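Local coordinates for Ras GTPase-activating-like protein IQGAP2 (Homo sapiens, PDB 5CJP) that probably acts as a scaffold and effector that binds GTP-loaded Rho-family GTPases through its Ras GAP-related domain, rather than accelerating their GTP hydrolysis, at residues 37-40 with 41-44; 29-32 with 33-36; 300-303 with 304-307; 220-223 with 224-228. All blocks are in the same frame, centred on the assembly; numbering follows the deposited sequence.

Interaction 1. Residues 37-40 with 41-44; sequences QNKS and TKFM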
loop_
_atom_site.group_PDB
_atom_site.type_symbol
_atom_site.label_atom_id
_atom_site.label_comp_id
_atom_site.label_asym_id
_atom_site.label_seq_id
_atom_site.Cartn_x
_atom_site.Cartn_y
_atom_site.Cartn_z
ATOM N N GLN E 37 24.757 1.663 20.332
ATOM C CA GLN E 37 23.964 2.778 19.819
ATOM C C GLN E 37 23.995 3.077 18.322
ATOM O O GLN E 37 22.958 3.360 17.733
ATOM C CB GLN E 37 24.308 4.044 20.596
ATOM C CG GLN E 37 24.243 3.837 22.086
ATOM C CD GLN E 37 24.203 5.131 22.848
ATOM O OE1 GLN E 37 25.025 6.023 22.625
ATOM N NE2 GLN E 37 23.246 5.246 23.766
ATOM N N ASN E 38 25.160 3.022 17.697
ATOM C CA ASN E 38 25.237 3.317 16.268
ATOM C C ASN E 38 24.436 2.316 15.461
ATOM O O ASN E 38 23.927 2.637 14.391
ATOM C CB ASN E 38 26.687 3.297 15.793
ATOM C CG ASN E 38 27.544 4.319 16.503
ATOM O OD1 ASN E 38 27.712 4.267 17.722
ATOM N ND2 ASN E 38 28.089 5.259 15.745
ATOM N N LYS E 39 24.320 1.107 15.995
ATOM C CA LYS E 39 23.604 0.027 15.326
ATOM C C LYS E 39 22.082 0.022 15.488
ATOM O O LYS E 39 21.372 -0.574 14.676
ATOM C CB LYS E 39 24.169 -1.317 15.794
ATOM C CG LYS E 39 25.556 -1.627 15.244
ATOM C CD LYS E 39 25.517 -1.679 13.714
ATOM C CE LYS E 39 26.754 -2.335 13.108
ATOM N NZ LYS E 39 27.972 -1.508 13.293
ATOM N N SER E 40 21.578 0.687 16.524
ATOM C CA SER E 40 20.141 0.708 16.767
ATOM C C SER E 40 19.399 1.695 15.878
ATOM O O SER E 40 18.175 1.680 15.807
ATOM C CB SER E 40 19.863 1.041 18.234
ATOM O OG SER E 40 20.181 2.397 18.515
ATOM N N THR E 41 20.146 2.549 15.195
ATOM C CA THR E 41 19.552 3.567 14.333
ATOM C C THR E 41 18.770 3.018 13.140
ATOM O O THR E 41 17.795 3.625 12.700
ATOM C CB THR E 41 20.646 4.513 13.802
ATOM O OG1 THR E 41 21.357 5.077 14.912
ATOM C CG2 THR E 41 20.030 5.633 12.956
ATOM N N LYS E 42 19.194 1.868 12.630
ATOM C CA LYS E 42 18.557 1.258 11.466
ATOM C C LYS E 42 17.278 0.485 11.759
ATOM O O LYS E 42 16.660 -0.080 10.850
ATOM C CB LYS E 42 19.554 0.345 10.751
ATOM C CG LYS E 42 20.068 -0.768 11.627
ATOM C CD LYS E 42 21.299 -1.397 11.043
ATOM C CE LYS E 42 21.881 -2.400 12.004
ATOM N NZ LYS E 42 23.257 -2.792 11.600
ATOM N N PHE E 43 16.881 0.452 13.023
ATOM C CA PHE E 43 15.656 -0.240 13.389
ATOM C C PHE E 43 14.649 0.725 14.000
ATOM O O PHE E 43 13.477 0.408 14.096
ATOM C CB PHE E 43 15.943 -1.350 14.402
ATOM C CG PHE E 43 16.708 -2.495 13.837
ATOM C CD1 PHE E 43 16.182 -3.259 12.798
ATOM C CD2 PHE E 43 17.983 -2.792 14.313
ATOM C CE1 PHE E 43 16.911 -4.293 12.240
ATOM C CE2 PHE E 43 18.721 -3.826 13.757
ATOM C CZ PHE E 43 18.182 -4.578 12.717
ATOM N N MET E 44 15.114 1.897 14.402
ATOM C CA MET E 44 14.260 2.887 15.048
ATOM C C MET E 44 12.940 3.181 14.319
ATOM O O MET E 44 11.857 2.962 14.864
ATOM C CB MET E 44 15.059 4.181 15.266
ATOM C CG MET E 44 14.616 5.026 16.464
ATOM S SD MET E 44 14.543 4.116 18.040
ATOM C CE MET E 44 16.244 3.592 18.212
#
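Lys39 and Lys42 run side by side off the first turns of helix 37-54, both tails pointing the same way. The contact is made along the chains: Lys42 NZ lies 3.3 Å from Lys39 CD, while the two NZ atoms stand 5.2 Å apart. Lys42 CG is placed between its own N and carbonyl carbon (chi1 60°), and the extended tail beyond it passes the Lys39 carbonyl, with CE 3.3 Å from Lys39 O. The same CG sits over one face of the Phe43 ring, 3.9 Å above its plane and offset toward the rim. Lys42 NZ finds its main acceptor in Ser372 O of the second subunit. With an alanine in place of Lys42, that carbonyl of the second subunit would probably lose this donor and the Phe43 face its methylene cover.

Ser40 is held by the turn before it: its OG turns back to donate to Gln37 O at 3.0 Å, and Ser40 N reaches the same oxygen from the same face, so two bonds grip it. Met44 folds its CE back to within 4.1 Å of Ser40 OG. Ser40 O in turn accepts two bonds, both weak, from Phe43 N and Met44 N. Together these features describe a loosely bonded, kinked helix start whose lysine-bearing side forms part of the interface with the second subunit.

Interaction 2. Residues 29-32 with 33-36; sequences AKLI and FQMP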
loop_
_atom_site.group_PDB
_atom_site.type_symbol
_atom_site.label_atom_id
_atom_site.label_comp_id
_atom_site.label_asym_id
_atom_site.label_seq_id
_atom_site.Cartn_x
_atom_site.Cartn_y
_atom_site.Cartn_z
ATOM N N ALA E 29 11.910 -3.966 20.913
ATOM C CA ALA E 29 12.327 -2.678 21.447
ATOM C C ALA E 29 13.409 -2.879 22.498
ATOM O O ALA E 29 14.441 -2.202 22.478
ATOM C CB ALA E 29 11.143 -1.954 22.067
ATOM N N LYS E 30 13.181 -3.801 23.430
ATOM C CA LYS E 30 14.190 -4.050 24.446
ATOM C C LYS E 30 15.531 -4.448 23.791
ATOM O O LYS E 30 16.588 -3.919 24.152
ATOM C CB LYS E 30 13.729 -5.142 25.417
ATOM C CG LYS E 30 14.734 -5.450 26.500
ATOM C CD LYS E 30 14.463 -6.807 27.101
ATOM C CE LYS E 30 15.592 -7.253 28.021
ATOM N NZ LYS E 30 15.563 -8.739 28.261
ATOM N N LEU E 31 15.499 -5.372 22.833
ATOM C CA LEU E 31 16.728 -5.785 22.166
ATOM C C LEU E 31 17.399 -4.573 21.522
ATOM O O LEU E 31 18.646 -4.466 21.478
ATOM C CB LEU E 31 16.429 -6.818 21.089
ATOM C CG LEU E 31 15.987 -8.192 21.570
ATOM C CD1 LEU E 31 15.761 -9.101 20.375
ATOM C CD2 LEU E 31 17.050 -8.781 22.478
ATOM N N ILE E 32 16.578 -3.660 20.999
ATOM C CA ILE E 32 17.125 -2.443 20.386
ATOM C C ILE E 32 17.858 -1.618 21.447
ATOM O O ILE E 32 18.963 -1.130 21.193
ATOM C CB ILE E 32 16.000 -1.595 19.688
ATOM C CG1 ILE E 32 15.718 -2.134 18.271
ATOM C CG2 ILE E 32 16.352 -0.149 19.663
ATOM C CD1 ILE E 32 15.928 -3.566 18.131
ATOM N N PHE E 33 17.282 -1.484 22.645
ATOM C CA PHE E 33 17.953 -0.701 23.695
ATOM C C PHE E 33 19.344 -1.216 24.047
ATOM O O PHE E 33 20.257 -0.427 24.279
ATOM C CB PHE E 33 17.133 -0.633 24.996
ATOM C CG PHE E 33 15.777 -0.040 24.831
ATOM C CD1 PHE E 33 15.573 1.057 24.000
ATOM C CD2 PHE E 33 14.685 -0.596 25.476
ATOM C CE1 PHE E 33 14.305 1.575 23.814
ATOM C CE2 PHE E 33 13.401 -0.077 25.294
ATOM C CZ PHE E 33 13.213 1.003 24.463
ATOM N N GLN E 34 19.532 -2.527 24.073
ATOM C CA GLN E 34 20.849 -3.041 24.437
ATOM C C GLN E 34 21.910 -3.173 23.323
ATOM O O GLN E 34 23.044 -3.548 23.599
ATOM C CB GLN E 34 20.703 -4.370 25.192
ATOM C CG GLN E 34 20.232 -5.518 24.330
ATOM C CD GLN E 34 19.922 -6.774 25.130
ATOM O OE1 GLN E 34 20.228 -7.877 24.691
ATOM N NE2 GLN E 34 19.293 -6.611 26.296
ATOM N N MET E 35 21.558 -2.861 22.080
ATOM C CA MET E 35 22.512 -2.930 20.964
ATOM C C MET E 35 23.458 -1.738 21.036
ATOM O O MET E 35 23.139 -0.730 21.661
ATOM C CB MET E 35 21.789 -2.823 19.622
ATOM C CG MET E 35 20.995 -4.023 19.183
ATOM S SD MET E 35 19.997 -3.588 17.724
ATOM C CE MET E 35 21.126 -2.576 16.848
ATOM N N PRO E 36 24.640 -1.835 20.406
ATOM C CA PRO E 36 25.506 -0.651 20.486
ATOM C C PRO E 36 24.672 0.443 19.820
ATOM O O PRO E 36 23.951 0.171 18.858
ATOM C CB PRO E 36 26.721 -1.054 19.659
ATOM C CG PRO E 36 26.763 -2.562 19.839
ATOM C CD PRO E 36 25.310 -2.934 19.686
#
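Phe33 folds back beneath the turn that carries it, and one face of its ring is covered by the Ala29 carbonyl: Ala29 O stands 3.3 Å above the ring plane, over the centre. The first torsion accounts for this, since CG lies beside the backbone N (chi1 -59°) and the ring is swung toward the preceding turn. The same oxygen accepts the helical bond from Phe33 N at 2.9 Å, which makes it a shared meeting point for backbone and ring. At the far end of the ring, CZ comes to 4.3 Å from Ala29 CB, an apolar touch.

Ile32 and Met35 form the second pair, lying alongside one another and pointing the same way. Met35 also sets CG beside its own N (chi1 -73°) and stays extended to SD, which reaches Ile32 CD1 at 4.1 Å; nearer the backbone, its CG packs 3.3 Å from Leu31 O. Gln34 adopts the other choice, with CG between N and carbonyl carbon (chi1 70°), which lays that methylene 3.4 Å from Leu31 O. Met35 N bonds to Ile32 O, three residues back, from above the carbonyl plane.

Around the helix, Phe33 and Ala29 face helices 58-79 and 92-102, Ile32 and Met35 meet Phe43 of helix 37-54, and Lys30 and Leu31 lie against the second subunit. The chemistry therefore implies a division of labour: carbonyls and backbone bonds fix the turn, while dispersion between carbon and sulfur atoms, rather than any side-chain hydrogen bond between the two segments, joins the side chains along it.

Interaction 3. Residues 300-303 with 304-307; sequences TYQE and FRKY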
loop_
_atom_site.group_PDB
_atom_site.type_symbol
_atom_site.label_atom_id
_atom_site.label_comp_id
_atom_site.label_asym_id
_atom_site.label_seq_id
_atom_site.Cartn_x
_atom_site.Cartn_y
_atom_site.Cartn_z
ATOM N N THR E 300 12.382 34.088 31.228
ATOM C CA THR E 300 11.961 32.948 30.439
ATOM C C THR E 300 12.365 31.643 31.101
ATOM O O THR E 300 11.603 30.675 31.085
ATOM C CB THR E 300 12.538 33.029 29.032
ATOM O OG1 THR E 300 12.020 34.199 28.379
ATOM C CG2 THR E 300 12.159 31.795 28.237
ATOM N N TYR E 301 13.555 31.611 31.695
ATOM C CA TYR E 301 14.016 30.414 32.385
ATOM C C TYR E 301 13.041 30.114 33.530
ATOM O O TYR E 301 12.612 28.979 33.717
ATOM C CB TYR E 301 15.422 30.621 32.953
ATOM C CG TYR E 301 15.786 29.585 33.998
ATOM C CD1 TYR E 301 15.942 28.237 33.648
ATOM C CD2 TYR E 301 15.896 29.933 35.350
ATOM C CE1 TYR E 301 16.188 27.265 34.613
ATOM C CE2 TYR E 301 16.141 28.961 36.327
ATOM C CZ TYR E 301 16.282 27.630 35.946
ATOM O OH TYR E 301 16.491 26.656 36.889
ATOM N N GLN E 302 12.688 31.148 34.288
ATOM C CA GLN E 302 11.767 30.979 35.397
ATOM C C GLN E 302 10.435 30.404 34.928
ATOM O O GLN E 302 9.785 29.650 35.654
ATOM C CB GLN E 302 11.539 32.315 36.119
ATOM C CG GLN E 302 12.726 32.795 36.954
ATOM C CD GLN E 302 13.218 31.728 37.903
ATOM O OE1 GLN E 302 12.421 31.023 38.519
ATOM N NE2 GLN E 302 14.533 31.603 38.032
ATOM N N GLU E 303 10.018 30.759 33.721
ATOM C CA GLU E 303 8.768 30.226 33.187
ATOM C C GLU E 303 8.983 28.759 32.815
ATOM O O GLU E 303 8.169 27.903 33.146
ATOM C CB GLU E 303 8.316 31.014 31.955
ATOM C CG GLU E 303 7.892 32.430 32.247
ATOM C CD GLU E 303 7.295 33.116 31.033
ATOM O OE1 GLU E 303 6.267 32.627 30.507
ATOM O OE2 GLU E 303 7.852 34.149 30.601
ATOM N N PHE E 304 10.091 28.483 32.134
ATOM C CA PHE E 304 10.432 27.126 31.733
ATOM C C PHE E 304 10.559 26.226 32.952
ATOM O O PHE E 304 10.007 25.119 32.988
ATOM C CB PHE E 304 11.749 27.126 30.975
ATOM C CG PHE E 304 11.591 27.188 29.497
ATOM C CD1 PHE E 304 12.513 27.880 28.714
ATOM C CD2 PHE E 304 10.554 26.509 28.869
ATOM C CE1 PHE E 304 12.407 27.888 27.319
ATOM C CE2 PHE E 304 10.440 26.516 27.475
ATOM C CZ PHE E 304 11.369 27.206 26.699
ATOM N N ARG E 305 11.289 26.712 33.951
ATOM C CA ARG E 305 11.506 25.966 35.181
ATOM C C ARG E 305 10.180 25.563 35.810
ATOM O O ARG E 305 10.020 24.438 36.281
ATOM C CB ARG E 305 12.312 26.811 36.166
ATOM C CG ARG E 305 12.676 26.086 37.440
ATOM C CD ARG E 305 11.985 26.696 38.665
ATOM N NE ARG E 305 12.243 25.908 39.876
ATOM C CZ ARG E 305 13.458 25.624 40.347
ATOM N NH1 ARG E 305 14.542 26.065 39.720
ATOM N NH2 ARG E 305 13.579 24.867 41.429
ATOM N N LYS E 306 9.226 26.486 35.808
ATOM C CA LYS E 306 7.907 26.218 36.381
ATOM C C LYS E 306 7.155 25.162 35.559
ATOM O O LYS E 306 6.453 24.309 36.104
ATOM C CB LYS E 306 7.092 27.516 36.435
ATOM C CG LYS E 306 5.702 27.343 36.997
ATOM C CD LYS E 306 4.926 28.636 36.973
ATOM C CE LYS E 306 3.530 28.441 37.528
ATOM N NZ LYS E 306 2.774 29.722 37.514
ATOM N N TYR E 307 7.320 25.250 34.244
ATOM C CA TYR E 307 6.711 24.359 33.262
ATOM C C TYR E 307 7.214 22.927 33.429
ATOM O O TYR E 307 6.426 21.994 33.586
ATOM C CB TYR E 307 7.070 24.888 31.878
ATOM C CG TYR E 307 6.616 24.062 30.709
ATOM C CD1 TYR E 307 5.287 24.051 30.311
ATOM C CD2 TYR E 307 7.539 23.342 29.956
ATOM C CE1 TYR E 307 4.889 23.348 29.177
ATOM C CE2 TYR E 307 7.150 22.635 28.821
ATOM C CZ TYR E 307 5.829 22.646 28.434
ATOM O OH TYR E 307 5.451 21.978 27.297
#
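Tyr301 and Arg305, one turn apart on helix 294-311, make an i/i+4 pair of the kind that runs along a regular alpha-helix; Arg305 N bonds to Tyr301 O beneath them. The arginine can be followed outward. Its CB lies over one face of the tyrosine ring, 4.0 Å above the plane and offset toward the rim, and also packs 3.3 Å from Tyr301 O. With CG anti to the backbone N (chi1 -176°), the chain reaches the phenol end, CG coming to 3.9 Å from Tyr301 OH, and then bends at chi2 (-114°). CD passes Gln302 OE1 at 4.4 Å, a loose approach, and NE packs on Leu226 of helix 222-243. At the tip the guanidinium stands almost perpendicular to the ring, the planes 88° apart, and presents its edge to the hydroxyl, NH1 lying 3.5 Å from Tyr301 OH. NH2 packs against Glu222, while the strong partner of NH1 is Asp223, in a salt bridge that ties the two helices together. Replacing Tyr301 by an alanine would probably take away the ring under Arg305 CB and leave the guanidinium more able to turn away from that carboxylate.

On another side of the helix, Phe304 turns toward helix 261-278 and Thr300 runs beside it. Here the methyl group does the touching: Thr300 CG2 is 4.0 Å from both CD1 and CE1 of the Phe304 ring.

Interaction 4. Residues 220-223 with 224-228; sequences ATED and ELLKI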
loop_
_atom_site.group_PDB
_atom_site.type_symbol
_atom_site.label_atom_id
_atom_site.label_comp_id
_atom_site.label_asym_id
_atom_site.label_seq_id
_atom_site.Cartn_x
_atom_site.Cartn_y
_atom_site.Cartn_z
ATOM N N ALA E 220 21.585 15.979 44.084
ATOM C CA ALA E 220 21.283 16.784 42.909
ATOM C C ALA E 220 20.181 17.759 43.308
ATOM O O ALA E 220 19.245 17.387 44.019
ATOM C CB ALA E 220 20.814 15.891 41.781
ATOM N N THR E 221 20.288 19.002 42.855
ATOM C CA THR E 221 19.306 20.024 43.199
ATOM C C THR E 221 18.125 20.121 42.235
ATOM O O THR E 221 18.225 19.730 41.075
ATOM C CB THR E 221 19.966 21.418 43.277
ATOM O OG1 THR E 221 20.445 21.791 41.979
ATOM C CG2 THR E 221 21.138 21.407 44.264
ATOM N N GLU E 222 17.009 20.644 42.733
ATOM C CA GLU E 222 15.803 20.832 41.935
ATOM C C GLU E 222 16.211 21.435 40.592
ATOM O O GLU E 222 15.696 21.058 39.536
ATOM C CB GLU E 222 14.857 21.793 42.659
ATOM C CG GLU E 222 13.474 21.950 42.054
ATOM C CD GLU E 222 12.571 20.770 42.340
ATOM O OE1 GLU E 222 11.359 20.873 42.063
ATOM O OE2 GLU E 222 13.073 19.738 42.837
ATOM N N ASP E 223 17.155 22.368 40.648
ATOM C CA ASP E 223 17.640 23.044 39.457
ATOM C C ASP E 223 18.327 22.117 38.476
ATOM O O ASP E 223 18.125 22.237 37.269
ATOM C CB ASP E 223 18.594 24.173 39.841
ATOM C CG ASP E 223 17.869 25.395 40.366
ATOM O OD1 ASP E 223 16.629 25.335 40.522
ATOM O OD2 ASP E 223 18.546 26.415 40.624
ATOM N N GLU E 224 19.147 21.206 38.986
ATOM C CA GLU E 224 19.863 20.268 38.128
ATOM C C GLU E 224 18.862 19.279 37.557
ATOM O O GLU E 224 18.850 19.016 36.369
ATOM C CB GLU E 224 20.931 19.517 38.926
ATOM C CG GLU E 224 21.836 20.417 39.757
ATOM C CD GLU E 224 22.776 19.636 40.658
ATOM O OE1 GLU E 224 23.769 19.080 40.145
ATOM O OE2 GLU E 224 22.517 19.570 41.880
ATOM N N LEU E 225 18.012 18.741 38.416
ATOM C CA LEU E 225 17.010 17.789 37.977
ATOM C C LEU E 225 16.148 18.358 36.873
ATOM O O LEU E 225 15.940 17.705 35.851
ATOM C CB LEU E 225 16.110 17.388 39.136
ATOM C CG LEU E 225 16.762 16.521 40.204
ATOM C CD1 LEU E 225 15.840 16.478 41.423
ATOM C CD2 LEU E 225 17.047 15.119 39.647
ATOM N N LEU E 226 15.641 19.570 37.075
ATOM C CA LEU E 226 14.786 20.180 36.072
ATOM C C LEU E 226 15.512 20.509 34.761
ATOM O O LEU E 226 14.886 20.615 33.704
ATOM C CB LEU E 226 14.087 21.409 36.659
ATOM C CG LEU E 226 13.138 21.052 37.819
ATOM C CD1 LEU E 226 12.520 22.315 38.401
ATOM C CD2 LEU E 226 12.038 20.123 37.349
ATOM N N LYS E 227 16.831 20.651 34.811
ATOM C CA LYS E 227 17.568 20.931 33.592
ATOM C C LYS E 227 17.618 19.657 32.754
ATOM O O LYS E 227 17.669 19.706 31.518
ATOM C CB LYS E 227 18.977 21.432 33.907
ATOM C CG LYS E 227 19.014 22.886 34.346
ATOM C CD LYS E 227 20.434 23.373 34.528
ATOM C CE LYS E 227 20.484 24.881 34.636
ATOM N NZ LYS E 227 21.885 25.377 34.573
ATOM N N ILE E 228 17.595 18.516 33.438
ATOM C CA ILE E 228 17.606 17.217 32.779
ATOM C C ILE E 228 16.244 17.030 32.133
ATOM O O ILE E 228 16.150 16.705 30.944
ATOM C CB ILE E 228 17.833 16.104 33.792
ATOM C CG1 ILE E 228 19.210 16.291 34.416
ATOM C CG2 ILE E 228 17.729 14.742 33.132
ATOM C CD1 ILE E 228 19.422 15.417 35.581
#
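Thr221 and Glu224 are brought together by their torsions: Thr221 OG1 lies between its own N and carbonyl carbon (chi1 65°), while Glu224 sets CG beside its N (chi1 -50°) and extends back across the threonine. The result is a capping box. Thr221, at the N-cap, accepts a weak bond at OG1 from Glu224 N, 3.3 Å away, and in return Glu224 OE2 accepts from Thr221 N, a bond modelled very short. Thr221 OG1 also donates to Glu224 OE2 at 3.0 Å, and OE2 receives it on the lone pair facing away from the other carboxylate oxygen. Two donors thus hold this end of the carboxylate, and its charge would probably interact favourably with the positive end of the helix dipole.

Behind the box, Leu225 N bonds to Thr221 O at 2.8 Å, and Ala220 CB comes to 4.4 Å from Leu225 CG as an apolar touch. Glu222 crosses Leu226 obliquely, its CG 3.8 Å from Leu226 CD1. So begins helix 222-243, part of the region related to Ras GTPase-activating proteins. Lys227 NZ pairs with an acidic side chain of another protein's chain. Leu225 and Ile228 turn to helix 200-216, and Glu222, Asp223 and Leu226 lie against helix 294-311.

How the interactions relate
The four contacts fall into two touching pairs. Interactions 1 and 2, with centres 8 Å apart, follow directly in the chain and pack through Ser40, Phe43 and Met44 against Ile32 and Met35; both also touch the second subunit. Interactions 3 and 4, 13 Å between centres, are distant in sequence but joined by the Arg305–Asp223 salt bridge, so that the capped start of one helix meets the middle of another. The pairs are well separated: interactions 1 and 3 lie 34 Å apart between centres, on opposite sides of the chain's centre. Neither pair forms the GTP pocket, though the side chain of Gln37 lies about 13 Å from a bound GTP and that of Glu224 about 12 Å from one, not necessarily the same molecule.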